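Local coordinates for protein predicted component of a thermophile-specific DNA repair system, contains a RAMP domain (Methanopyrus kandleri, PDB 4N0L) that binds CRISPR RNA as the Csm3 subunit of type III-A antiviral defence, and may act as an endonuclease, at residues A[8-16]-A[304-312]; A[246-255]-A[267-275]. All coordinates share one frame; numbering follows the deposited sequence.

Interaction 1: residues A[8-16]-A[304-312]; sequences ITLVGEIRL and EVTYLSDLE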
ATOM      1  N   ILE A   8       8.498   5.826  -8.663  1.00 34.13           N
ATOM      2  CA  ILE A   8       7.443   6.832  -8.667  1.00 27.88           C
ATOM      3  C   ILE A   8       7.067   7.110  -7.221  1.00 25.15           C
ATOM      4  O   ILE A   8       6.695   6.195  -6.487  1.00 24.27           O
ATOM      5  CB  ILE A   8       6.189   6.382  -9.430  1.00 25.69           C
ATOM      6  CG1 ILE A   8       6.495   6.159 -10.910  1.00 18.86           C
ATOM      7  CG2 ILE A   8       5.080   7.414  -9.274  1.00 27.74           C
ATOM      8  CD1 ILE A   8       5.359   5.497 -11.654  1.00 17.28           C
ATOM      9  N   THR A   9       7.167   8.369  -6.809  1.00 26.23           N
ATOM     10  CA  THR A   9       6.898   8.730  -5.422  1.00 23.08           C
ATOM     11  C   THR A   9       5.631   9.559  -5.263  1.00 28.46           C
ATOM     12  O   THR A   9       5.513  10.648  -5.825  1.00 28.84           O
ATOM     13  CB  THR A   9       8.069   9.512  -4.813  1.00 20.66           C
ATOM     14  OG1 THR A   9       9.261   8.720  -4.879  1.00 26.72           O
ATOM     15  CG2 THR A   9       7.778   9.857  -3.363  1.00 22.44           C
ATOM     16  N   LEU A  10       4.685   9.035  -4.488  1.00 27.59           N
ATOM     17  CA  LEU A  10       3.486   9.782  -4.130  1.00 23.59           C
ATOM     18  C   LEU A  10       3.819  10.718  -2.980  1.00 25.21           C
ATOM     19  O   LEU A  10       4.352  10.282  -1.960  1.00 25.32           O
ATOM     20  CB  LEU A  10       2.331   8.847  -3.737  1.00 19.83           C
ATOM     21  CG  LEU A  10       1.621   7.947  -4.761  1.00 23.90           C
ATOM     22  CD1 LEU A  10       2.569   7.020  -5.520  1.00 20.98           C
ATOM     23  CD2 LEU A  10       0.520   7.140  -4.079  1.00 19.84           C
ATOM     24  N   VAL A  11       3.518  12.003  -3.150  1.00 20.27           N
ATOM     25  CA  VAL A  11       3.799  12.993  -2.116  1.00 22.33           C
ATOM     26  C   VAL A  11       2.554  13.794  -1.755  1.00 24.60           C
ATOM     27  O   VAL A  11       1.862  14.324  -2.627  1.00 26.91           O
ATOM     28  CB  VAL A  11       4.910  13.972  -2.550  1.00 28.03           C
ATOM     29  CG1 VAL A  11       5.217  14.970  -1.435  1.00 25.39           C
ATOM     30  CG2 VAL A  11       6.166  13.215  -2.961  1.00 27.04           C
ATOM     31  N   GLY A  12       2.277  13.875  -0.460  1.00 20.74           N
ATOM     32  CA  GLY A  12       1.139  14.620   0.043  1.00 20.82           C
ATOM     33  C   GLY A  12       1.041  14.447   1.543  1.00 21.97           C
ATOM     34  O   GLY A  12       2.060  14.410   2.231  1.00 17.75           O
ATOM     35  N   GLU A  13      -0.175  14.290   2.054  1.00 19.59           N
ATOM     36  CA  GLU A  13      -0.345  14.076   3.484  1.00 19.30           C
ATOM     37  C   GLU A  13      -1.620  13.311   3.812  1.00 20.75           C
ATOM     38  O   GLU A  13      -2.538  13.206   2.993  1.00 20.02           O
ATOM     39  CB  GLU A  13      -0.338  15.414   4.234  1.00 20.78           C
ATOM     40  CG  GLU A  13      -1.530  16.310   3.935  1.00 23.70           C
ATOM     41  CD  GLU A  13      -1.492  17.629   4.696  1.00 28.11           C
ATOM     42  OE1 GLU A  13      -2.510  18.352   4.671  1.00 24.32           O
ATOM     43  OE2 GLU A  13      -0.448  17.947   5.308  1.00 28.00           O
ATOM     44  N   ILE A  14      -1.652  12.756   5.017  1.00 20.10           N
ATOM     45  CA  ILE A  14      -2.830  12.078   5.524  1.00 21.37           C
ATOM     46  C   ILE A  14      -3.591  13.004   6.466  1.00 24.02           C
ATOM     47  O   ILE A  14      -3.029  13.490   7.445  1.00 20.60           O
ATOM     48  CB  ILE A  14      -2.467  10.786   6.279  1.00 23.60           C
ATOM     49  CG1 ILE A  14      -1.634   9.857   5.393  1.00 22.16           C
ATOM     50  CG2 ILE A  14      -3.727  10.093   6.790  1.00 19.17           C
ATOM     51  CD1 ILE A  14      -0.997   8.713   6.152  1.00 21.04           C
ATOM     52  N   ARG A  15      -4.857  13.262   6.164  1.00 25.39           N
ATOM     53  CA  ARG A  15      -5.708  14.007   7.083  1.00 24.37           C
ATOM     54  C   ARG A  15      -6.673  13.071   7.793  1.00 20.99           C
ATOM     55  O   ARG A  15      -7.329  12.252   7.154  1.00 21.23           O
ATOM     56  CB  ARG A  15      -6.496  15.099   6.359  1.00 29.08           C
ATOM     57  CG  ARG A  15      -7.378  15.906   7.305  1.00 30.19           C
ATOM     58  CD  ARG A  15      -8.227  16.935   6.584  1.00 35.78           C
ATOM     59  NE  ARG A  15      -9.122  17.617   7.514  1.00 39.48           N
ATOM     60  CZ  ARG A  15     -10.347  17.196   7.813  1.00 41.85           C
ATOM     61  NH1 ARG A  15     -10.829  16.097   7.250  1.00 42.99           N
ATOM     62  NH2 ARG A  15     -11.091  17.876   8.675  1.00 44.41           N
ATOM     63  N   LEU A  16      -6.741  13.176   9.116  1.00 25.83           N
ATOM     64  CA  LEU A  16      -7.722  12.413   9.880  1.00 30.61           C
ATOM     65  C   LEU A  16      -9.088  13.090   9.851  1.00 29.06           C
ATOM     66  O   LEU A  16      -9.212  14.262  10.203  1.00 24.17           O
ATOM     67  CB  LEU A  16      -7.261  12.236  11.329  1.00 37.10           C
ATOM     68  CG  LEU A  16      -6.060  11.317  11.556  1.00 41.99           C
ATOM     69  CD1 LEU A  16      -5.277  11.768  12.770  1.00 42.06           C
ATOM     70  CD2 LEU A  16      -6.511   9.873  11.717  1.00 44.99           C
ATOM     71  N   GLU A 304      -4.152  23.303   2.063  1.00 42.54           N
ATOM     72  CA  GLU A 304      -4.751  22.032   1.648  1.00 39.16           C
ATOM     73  C   GLU A 304      -3.791  20.853   1.821  1.00 39.87           C
ATOM     74  O   GLU A 304      -4.215  19.766   2.212  1.00 42.85           O
ATOM     75  CB  GLU A 304      -5.223  22.108   0.191  1.00 44.11           C
ATOM     76  CG  GLU A 304      -6.291  23.167  -0.089  1.00 52.90           C
ATOM     77  CD  GLU A 304      -7.623  22.893   0.604  1.00 60.18           C
ATOM     78  OE1 GLU A 304      -7.789  21.811   1.211  1.00 57.96           O
ATOM     79  OE2 GLU A 304      -8.509  23.772   0.548  1.00 67.92           O
ATOM     80  N   VAL A 305      -2.508  21.055   1.536  1.00 31.05           N
ATOM     81  CA  VAL A 305      -1.520  20.001   1.747  1.00 28.32           C
ATOM     82  C   VAL A 305      -0.360  20.588   2.546  1.00 26.62           C
ATOM     83  O   VAL A 305       0.630  21.046   1.980  1.00 25.03           O
ATOM     84  CB  VAL A 305      -1.002  19.407   0.419  1.00 26.74           C
ATOM     85  CG1 VAL A 305      -0.069  18.233   0.690  1.00 20.39           C
ATOM     86  CG2 VAL A 305      -2.161  18.964  -0.463  1.00 23.83           C
ATOM     87  N   THR A 306      -0.488  20.546   3.869  1.00 27.34           N
ATOM     88  CA  THR A 306       0.422  21.257   4.763  1.00 29.87           C
ATOM     89  C   THR A 306       1.831  20.676   4.799  1.00 31.69           C
ATOM     90  O   THR A 306       2.784  21.370   5.156  1.00 31.35           O
ATOM     91  CB  THR A 306      -0.134  21.287   6.201  1.00 28.70           C
ATOM     92  OG1 THR A 306      -0.028  19.986   6.791  1.00 30.38           O
ATOM     93  CG2 THR A 306      -1.589  21.719   6.191  1.00 26.82           C
ATOM     94  N   TYR A 307       1.957  19.405   4.427  1.00 24.53           N
ATOM     95  CA  TYR A 307       3.238  18.708   4.476  1.00 22.60           C
ATOM     96  C   TYR A 307       4.262  19.342   3.547  1.00 28.03           C
ATOM     97  O   TYR A 307       5.464  19.299   3.816  1.00 29.82           O
ATOM     98  CB  TYR A 307       3.056  17.234   4.111  1.00 23.80           C
ATOM     99  CG  TYR A 307       4.313  16.392   4.218  1.00 28.89           C
ATOM    100  CD1 TYR A 307       5.095  16.416   5.367  1.00 31.36           C
ATOM    101  CD2 TYR A 307       4.707  15.560   3.177  1.00 31.90           C
ATOM    102  CE1 TYR A 307       6.235  15.633   5.474  1.00 27.91           C
ATOM    103  CE2 TYR A 307       5.845  14.777   3.272  1.00 29.84           C
ATOM    104  CZ  TYR A 307       6.606  14.818   4.424  1.00 31.55           C
ATOM    105  OH  TYR A 307       7.741  14.044   4.518  1.00 35.21           O
ATOM    106  N   LEU A 308       3.779  19.932   2.457  1.00 26.10           N
ATOM    107  CA  LEU A 308       4.661  20.485   1.436  1.00 25.39           C
ATOM    108  C   LEU A 308       5.529  21.622   1.972  1.00 25.77           C
ATOM    109  O   LEU A 308       6.655  21.812   1.515  1.00 30.83           O
ATOM    110  CB  LEU A 308       3.851  20.964   0.231  1.00 18.66           C
ATOM    111  CG  LEU A 308       3.066  19.875  -0.510  1.00 20.04           C
ATOM    112  CD1 LEU A 308       2.481  20.413  -1.806  1.00 19.54           C
ATOM    113  CD2 LEU A 308       3.918  18.634  -0.772  1.00 17.37           C
ATOM    114  N   SER A 309       5.014  22.364   2.947  1.00 23.21           N
ATOM    115  CA  SER A 309       5.760  23.485   3.516  1.00 28.85           C
ATOM    116  C   SER A 309       6.925  23.028   4.390  1.00 26.58           C
ATOM    117  O   SER A 309       7.836  23.805   4.673  1.00 31.44           O
ATOM    118  CB  SER A 309       4.830  24.388   4.334  1.00 33.35           C
ATOM    119  OG  SER A 309       3.871  25.028   3.510  1.00 38.31           O
ATOM    120  N   ASP A 310       6.901  21.767   4.807  1.00 27.63           N
ATOM    121  CA  ASP A 310       7.956  21.221   5.656  1.00 30.73           C
ATOM    122  C   ASP A 310       9.098  20.633   4.837  1.00 35.67           C
ATOM    123  O   ASP A 310      10.124  20.237   5.390  1.00 42.86           O
ATOM    124  CB  ASP A 310       7.395  20.148   6.592  1.00 31.73           C
ATOM    125  CG  ASP A 310       6.299  20.675   7.495  1.00 38.02           C
ATOM    126  OD1 ASP A 310       6.157  21.910   7.601  1.00 43.04           O
ATOM    127  OD2 ASP A 310       5.583  19.852   8.107  1.00 41.46           O
ATOM    128  N   LEU A 311       8.876  20.563   3.535  1.00 34.19           N
ATOM    129  CA  LEU A 311       9.784  19.908   2.617  1.00 35.71           C
ATOM    130  C   LEU A 311      10.663  20.869   1.846  1.00 37.06           C
ATOM    131  O   LEU A 311      10.227  21.911   1.393  1.00 33.36           O
ATOM    132  CB  LEU A 311       8.994  19.069   1.617  1.00 33.69           C
ATOM    133  CG  LEU A 311       8.776  17.597   1.930  1.00 31.64           C
ATOM    134  CD1 LEU A 311       8.765  17.365   3.423  1.00 33.19           C
ATOM    135  CD2 LEU A 311       7.499  17.096   1.293  1.00 28.85           C
ATOM    136  N   GLU A 312      11.914  20.478   1.695  1.00 42.63           N
ATOM    137  CA  GLU A 312      12.809  21.091   0.743  1.00 45.64           C
ATOM    138  C   GLU A 312      12.560  20.372  -0.577  1.00 38.90           C
ATOM    139  O   GLU A 312      12.127  19.232  -0.590  1.00 37.93           O
ATOM    140  CB  GLU A 312      14.250  20.919   1.205  1.00 56.95           C
ATOM    141  CG  GLU A 312      15.112  22.162   1.082  1.00 70.50           C
ATOM    142  CD  GLU A 312      14.537  23.378   1.782  1.00 82.05           C
ATOM    143  OE1 GLU A 312      14.898  23.620   2.948  1.00 87.70           O
ATOM    144  OE2 GLU A 312      13.741  24.108   1.163  1.00 84.15           O
TER
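Glu13 reaches from strand 8-16 into the turn at the start of 304-312, and its carboxylate carries the polar part of this contact. OE2 accepts a hydrogen bond from Thr306 OG1 at 2.6 Å, received on the syn lone pair, on the side of the other oxygen. OE1 takes the backbone N-H of Thr306 at 3.1 Å in a fairly straight bond (160°) whose donor lies above the carboxylate plane. A third, weak bond runs from Tyr307 N to Glu13 OE2 at 2.9 Å, bent to 128°. Glu13 CG stands between the backbone N and the carbonyl carbon (chi1 67°), and the extended chain beyond it carries the carboxylate up to these donors, crossing the Thr306 side chain at about a right angle. Arg223 forms a salt bridge with OE1, which would probably favour the charged carboxylate, and Thr180 hydrogen-bonds Thr306 OG1.

Apolar contacts continue along the strand. Val305 CG1 packs on Gly12 CA at 3.9 Å, while the Glu13 side chain, through CG, runs past that of Val305 in the opposite direction. At Val11, CG1 meets Leu308 CD2 at 3.9 Å and, tip to tip, Leu311 CD2 at 4.1 Å.

The Tyr307 ring makes a different kind of contact: its CD2 comes to 3.0 Å from Gly12 O, which approaches obliquely. On one face of the ring lies Leu311 CD1 of the same segment, offset toward the rim.

Residues 306-310 have helical backbone angles, and at the start of this turn the N-H of Thr306, and more weakly that of Tyr307, is received by one carboxylate. The whole joins a loop late in the chain to the middle strand of the five-stranded antiparallel sheet in the RRM-like fold of this RAMP protein.

Interaction 2: residues A[246-255]-A[267-275]; sequences MSSLKLVEDQ and RVEFRIAAL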
ATOM      1  N   MET A 246      -3.465   2.863  -5.575  1.00 19.21           N
ATOM      2  CA  MET A 246      -4.434   3.914  -5.280  1.00 24.70           C
ATOM      3  C   MET A 246      -5.710   3.322  -4.696  1.00 26.00           C
ATOM      4  O   MET A 246      -6.261   3.848  -3.728  1.00 26.71           O
ATOM      5  CB  MET A 246      -4.766   4.721  -6.536  1.00 21.57           C
ATOM      6  CG  MET A 246      -3.660   5.639  -7.031  1.00 20.87           C
ATOM      7  SD  MET A 246      -3.160   6.868  -5.815  1.00 27.43           S
ATOM      8  CE  MET A 246      -1.915   7.765  -6.743  1.00 25.11           C
ATOM      9  N   SER A 247      -6.178   2.232  -5.302  1.00 21.52           N
ATOM     10  CA  SER A 247      -7.385   1.551  -4.844  1.00 24.53           C
ATOM     11  C   SER A 247      -7.266   1.100  -3.395  1.00 24.32           C
ATOM     12  O   SER A 247      -8.226   1.191  -2.629  1.00 22.38           O
ATOM     13  CB  SER A 247      -7.692   0.343  -5.730  1.00 27.11           C
ATOM     14  OG  SER A 247      -7.856   0.735  -7.082  1.00 35.68           O
ATOM     15  N   SER A 248      -6.081   0.625  -3.020  1.00 19.29           N
ATOM     16  CA  SER A 248      -5.865   0.153  -1.660  1.00 20.86           C
ATOM     17  C   SER A 248      -5.952   1.330  -0.687  1.00 22.20           C
ATOM     18  O   SER A 248      -6.473   1.192   0.419  1.00 22.19           O
ATOM     19  CB  SER A 248      -4.518  -0.568  -1.536  1.00 17.28           C
ATOM     20  OG  SER A 248      -3.429   0.339  -1.598  1.00 20.41           O
ATOM     21  N   LEU A 249      -5.471   2.494  -1.118  1.00 17.99           N
ATOM     22  CA  LEU A 249      -5.556   3.704  -0.304  1.00 21.97           C
ATOM     23  C   LEU A 249      -7.005   4.172  -0.172  1.00 19.17           C
ATOM     24  O   LEU A 249      -7.420   4.649   0.883  1.00 20.36           O
ATOM     25  CB  LEU A 249      -4.689   4.818  -0.895  1.00 18.01           C
ATOM     26  CG  LEU A 249      -3.193   4.511  -0.993  1.00 19.82           C
ATOM     27  CD1 LEU A 249      -2.433   5.667  -1.625  1.00 18.70           C
ATOM     28  CD2 LEU A 249      -2.625   4.174   0.379  1.00 21.32           C
ATOM     29  N   LYS A 250      -7.764   4.034  -1.254  1.00 18.92           N
ATOM     30  CA  LYS A 250      -9.195   4.329  -1.246  1.00 21.42           C
ATOM     31  C   LYS A 250      -9.919   3.438  -0.237  1.00 27.31           C
ATOM     32  O   LYS A 250     -10.820   3.891   0.474  1.00 26.67           O
ATOM     33  CB  LYS A 250      -9.777   4.147  -2.650  1.00 22.97           C
ATOM     34  CG  LYS A 250     -11.284   3.947  -2.712  1.00 24.78           C
ATOM     35  CD  LYS A 250     -12.037   5.198  -2.309  1.00 38.13           C
ATOM     36  CE  LYS A 250     -13.525   5.046  -2.581  1.00 42.38           C
ATOM     37  NZ  LYS A 250     -14.303   6.196  -2.050  1.00 44.48           N
ATOM     38  N   LEU A 251      -9.517   2.170  -0.181  1.00 25.45           N
ATOM     39  CA  LEU A 251     -10.087   1.216   0.764  1.00 22.98           C
ATOM     40  C   LEU A 251      -9.771   1.597   2.206  1.00 26.90           C
ATOM     41  O   LEU A 251     -10.610   1.449   3.094  1.00 28.69           O
ATOM     42  CB  LEU A 251      -9.574  -0.191   0.474  1.00 23.18           C
ATOM     43  CG  LEU A 251     -10.066  -0.819  -0.829  1.00 25.30           C
ATOM     44  CD1 LEU A 251      -9.273  -2.072  -1.144  1.00 16.78           C
ATOM     45  CD2 LEU A 251     -11.555  -1.125  -0.748  1.00 22.96           C
ATOM     46  N   VAL A 252      -8.549   2.070   2.434  1.00 25.43           N
ATOM     47  CA  VAL A 252      -8.138   2.529   3.756  1.00 24.81           C
ATOM     48  C   VAL A 252      -8.966   3.750   4.170  1.00 22.83           C
ATOM     49  O   VAL A 252      -9.340   3.893   5.335  1.00 21.44           O
ATOM     50  CB  VAL A 252      -6.631   2.861   3.794  1.00 17.68           C
ATOM     51  CG1 VAL A 252      -6.246   3.447   5.142  1.00 11.18           C
ATOM     52  CG2 VAL A 252      -5.814   1.608   3.526  1.00 18.86           C
ATOM     53  N   GLU A 253      -9.249   4.627   3.211  1.00 18.38           N
ATOM     54  CA  GLU A 253     -10.130   5.771   3.453  1.00 20.57           C
ATOM     55  C   GLU A 253     -11.524   5.312   3.884  1.00 23.50           C
ATOM     56  O   GLU A 253     -12.078   5.819   4.857  1.00 30.40           O
ATOM     57  CB  GLU A 253     -10.231   6.662   2.208  1.00 15.45           C
ATOM     58  CG  GLU A 253      -8.928   7.372   1.843  1.00 13.39           C
ATOM     59  CD  GLU A 253      -9.065   8.301   0.643  1.00 21.08           C
ATOM     60  OE1 GLU A 253      -9.975   8.084  -0.185  1.00 18.55           O
ATOM     61  OE2 GLU A 253      -8.252   9.242   0.521  1.00 24.62           O
ATOM     62  N   ASP A 254     -12.078   4.342   3.162  1.00 27.14           N
ATOM     63  CA  ASP A 254     -13.438   3.867   3.416  1.00 32.34           C
ATOM     64  C   ASP A 254     -13.573   3.040   4.694  1.00 36.98           C
ATOM     65  O   ASP A 254     -14.638   3.014   5.310  1.00 42.01           O
ATOM     66  CB  ASP A 254     -13.937   3.025   2.236  1.00 35.71           C
ATOM     67  CG  ASP A 254     -14.195   3.851   0.991  1.00 45.29           C
ATOM     68  OD1 ASP A 254     -14.318   3.248  -0.096  1.00 52.08           O
ATOM     69  OD2 ASP A 254     -14.264   5.094   1.092  1.00 45.67           O
ATOM     70  N   GLN A 255     -12.503   2.356   5.087  1.00 32.03           N
ATOM     71  CA  GLN A 255     -12.602   1.395   6.182  1.00 28.96           C
ATOM     72  C   GLN A 255     -11.705   1.719   7.380  1.00 27.48           C
ATOM     73  O   GLN A 255     -11.780   1.045   8.406  1.00 28.42           O
ATOM     74  CB  GLN A 255     -12.289  -0.011   5.659  1.00 28.02           C
ATOM     75  CG  GLN A 255     -13.398  -0.603   4.792  1.00 32.79           C
ATOM     76  CD  GLN A 255     -12.992  -1.904   4.121  1.00 47.83           C
ATOM     77  OE1 GLN A 255     -12.684  -1.932   2.929  1.00 51.44           O
ATOM     78  NE2 GLN A 255     -13.000  -2.992   4.884  1.00 51.32           N
ATOM     79  N   ARG A 267     -10.568   7.325  10.634  1.00 25.11           N
ATOM     80  CA  ARG A 267     -10.974   7.714   9.290  1.00 26.30           C
ATOM     81  C   ARG A 267      -9.954   8.695   8.717  1.00 22.98           C
ATOM     82  O   ARG A 267      -9.560   9.648   9.390  1.00 23.90           O
ATOM     83  CB  ARG A 267     -12.372   8.345   9.308  1.00 26.17           C
ATOM     84  CG  ARG A 267     -13.448   7.495   9.988  1.00 26.65           C
ATOM     85  CD  ARG A 267     -13.667   6.153   9.297  1.00 33.67           C
ATOM     86  NE  ARG A 267     -14.506   5.263  10.098  1.00 38.05           N
ATOM     87  CZ  ARG A 267     -14.901   4.052   9.715  1.00 40.06           C
ATOM     88  NH1 ARG A 267     -14.542   3.576   8.530  1.00 41.01           N
ATOM     89  NH2 ARG A 267     -15.660   3.316  10.517  1.00 40.91           N
ATOM     90  N   VAL A 268      -9.515   8.463   7.483  1.00 20.97           N
ATOM     91  CA  VAL A 268      -8.444   9.277   6.914  1.00 21.38           C
ATOM     92  C   VAL A 268      -8.676   9.670   5.462  1.00 22.94           C
ATOM     93  O   VAL A 268      -9.448   9.038   4.741  1.00 21.74           O
ATOM     94  CB  VAL A 268      -7.068   8.557   6.982  1.00 19.72           C
ATOM     95  CG1 VAL A 268      -6.648   8.301   8.425  1.00 20.76           C
ATOM     96  CG2 VAL A 268      -7.092   7.265   6.165  1.00 18.74           C
ATOM     97  N   GLU A 269      -7.989  10.729   5.051  1.00 23.94           N
ATOM     98  CA  GLU A 269      -7.951  11.154   3.662  1.00 26.57           C
ATOM     99  C   GLU A 269      -6.507  11.130   3.193  1.00 26.80           C
ATOM    100  O   GLU A 269      -5.622  11.643   3.882  1.00 29.51           O
ATOM    101  CB  GLU A 269      -8.512  12.565   3.498  1.00 30.54           C
ATOM    102  CG  GLU A 269      -9.951  12.754   3.932  1.00 36.91           C
ATOM    103  CD  GLU A 269     -10.319  14.227   4.045  1.00 41.10           C
ATOM    104  OE1 GLU A 269      -9.478  15.079   3.682  1.00 31.69           O
ATOM    105  OE2 GLU A 269     -11.440  14.534   4.501  1.00 48.57           O
ATOM    106  N   PHE A 270      -6.258  10.547   2.029  1.00 19.34           N
ATOM    107  CA  PHE A 270      -4.937  10.646   1.423  1.00 22.93           C
ATOM    108  C   PHE A 270      -4.915  11.780   0.409  1.00 23.72           C
ATOM    109  O   PHE A 270      -5.378  11.626  -0.721  1.00 27.44           O
ATOM    110  CB  PHE A 270      -4.536   9.325   0.763  1.00 20.39           C
ATOM    111  CG  PHE A 270      -4.384   8.190   1.734  1.00 20.13           C
ATOM    112  CD1 PHE A 270      -5.426   7.305   1.959  1.00 10.83           C
ATOM    113  CD2 PHE A 270      -3.197   8.015   2.431  1.00 23.21           C
ATOM    114  CE1 PHE A 270      -5.287   6.263   2.856  1.00 17.44           C
ATOM    115  CE2 PHE A 270      -3.050   6.975   3.331  1.00 22.74           C
ATOM    116  CZ  PHE A 270      -4.097   6.096   3.545  1.00 20.83           C
ATOM    117  N   ARG A 271      -4.359  12.916   0.812  1.00 20.27           N
ATOM    118  CA  ARG A 271      -4.306  14.079  -0.059  1.00 18.33           C
ATOM    119  C   ARG A 271      -2.987  14.053  -0.814  1.00 23.22           C
ATOM    120  O   ARG A 271      -1.940  14.409  -0.276  1.00 24.43           O
ATOM    121  CB  ARG A 271      -4.453  15.372   0.747  1.00 19.97           C
ATOM    122  CG  ARG A 271      -5.830  15.540   1.375  1.00 21.90           C
ATOM    123  CD  ARG A 271      -5.910  16.762   2.275  1.00 25.53           C
ATOM    124  NE  ARG A 271      -7.266  16.962   2.783  1.00 33.95           N
ATOM    125  CZ  ARG A 271      -7.815  18.148   3.020  1.00 35.19           C
ATOM    126  NH1 ARG A 271      -7.124  19.261   2.812  1.00 37.28           N
ATOM    127  NH2 ARG A 271      -9.059  18.223   3.479  1.00 28.91           N
ATOM    128  N   ILE A 272      -3.047  13.610  -2.063  1.00 23.49           N
ATOM    129  CA  ILE A 272      -1.848  13.363  -2.848  1.00 22.83           C
ATOM    130  C   ILE A 272      -1.634  14.488  -3.850  1.00 20.97           C
ATOM    131  O   ILE A 272      -2.399  14.643  -4.803  1.00 20.21           O
ATOM    132  CB  ILE A 272      -1.933  12.013  -3.579  1.00 21.37           C
ATOM    133  CG1 ILE A 272      -2.141  10.886  -2.564  1.00 21.71           C
ATOM    134  CG2 ILE A 272      -0.683  11.777  -4.408  1.00 21.91           C
ATOM    135  CD1 ILE A 272      -2.515   9.554  -3.182  1.00 23.13           C
ATOM    136  N   ALA A 273      -0.588  15.274  -3.623  1.00 22.44           N
ATOM    137  CA  ALA A 273      -0.352  16.483  -4.401  1.00 20.49           C
ATOM    138  C   ALA A 273       0.370  16.205  -5.716  1.00 25.52           C
ATOM    139  O   ALA A 273       0.164  16.916  -6.703  1.00 27.20           O
ATOM    140  CB  ALA A 273       0.441  17.482  -3.575  1.00 17.21           C
ATOM    141  N   ALA A 274       1.200  15.167  -5.743  1.00 23.76           N
ATOM    142  CA  ALA A 274       2.000  14.896  -6.930  1.00 22.55           C
ATOM    143  C   ALA A 274       2.514  13.464  -7.013  1.00 28.59           C
ATOM    144  O   ALA A 274       2.732  12.802  -5.996  1.00 25.26           O
ATOM    145  CB  ALA A 274       3.172  15.862  -6.994  1.00 20.42           C
ATOM    146  N   LEU A 275       2.693  12.994  -8.245  1.00 31.26           N
ATOM    147  CA  LEU A 275       3.427  11.762  -8.513  1.00 30.70           C
ATOM    148  C   LEU A 275       4.792  12.121  -9.087  1.00 29.21           C
ATOM    149  O   LEU A 275       4.881  12.719 -10.159  1.00 28.87           O
ATOM    150  CB  LEU A 275       2.661  10.858  -9.482  1.00 33.81           C
ATOM    151  CG  LEU A 275       1.622   9.870  -8.942  1.00 38.79           C
ATOM    152  CD1 LEU A 275       0.803  10.460  -7.801  1.00 36.74           C
ATOM    153  CD2 LEU A 275       0.712   9.410 -10.069  1.00 42.49           C
TER
HETATM  154  O   HOH W   1     -10.524   6.151   6.750  1.00 34.04           O
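Arg267 and Val268 meet the C-terminal end of helix 246-255 where strand 268-275 begins, a helix-on-sheet packing of the RRM-like fold in which the two axes come within 7.3 Å and run nearly antiparallel, at 150°. The Arg267 chain, bent at chi2, brings NH1 to the helix end, with Asp254 O at the edge of the guanidinium; the angle there is too poor for a hydrogen bond. A water lies between Val268 N and the carbonyl oxygens of Val252 and Glu253, but its legs to Val268 N and Glu253 O are so short that its exact position is doubtful. Val268 CG2 touches Val252 CG1 at 4.0 Å, and Val268 O receives a CA-H...O contact from Glu253 CA.

Glu269 turns off the helix and forms a salt bridge within the strand: Arg271 NE and NH2 both donate to the single oxygen Glu269 OE1, which lies close to the guanidinium plane.

Phe270 lies at the middle of the packing. Its backbone N donates to the anti lone pair of Glu253 OE2 at 2.8 Å in a nearly straight bond (172°), and Arg332 NE makes a salt bridge to the same oxygen. Leu249 CD2 sits over one ring face, 4.1 Å from the centroid and 13° off the normal, a CH-pi contact. At the ring edge are Val252 CG1, 3.8 Å from CE1, and Glu253 CG, 3.5 Å from CD1.

Further along, Ile272 CD1 meets Met246 SD tip to tip at 3.8 Å, the bend of Met246 at chi2 directing its thioether there. Last in the strand, Leu275 CD1 touches Met246 CE at 4.0 Å.

In the fold
Interactions 1 and 2 share one sheet: strands 7-16 and 268-278 are antiparallel neighbours in it, and the centres of the two interactions lie about 13 Å apart. The probable backbone bonds from Ala273 N to Val11 O (2.8 Å) and from Arg271 N to Glu13 O (2.9 Å) join them directly. Opposite Val11, Ala273 and Ala274 form a classic beta bulge. Leu10 of 8-16 touches Met246 and Leu249 of the helix, whereas Val11 and Glu13 touch 304-312, so the sheet is covered on both faces. Arg271 also forms a salt bridge with Glu304, linking the segments of both contacts. Neither contact lies at the zinc site of His86, Cys88, Cys115 and Cys118.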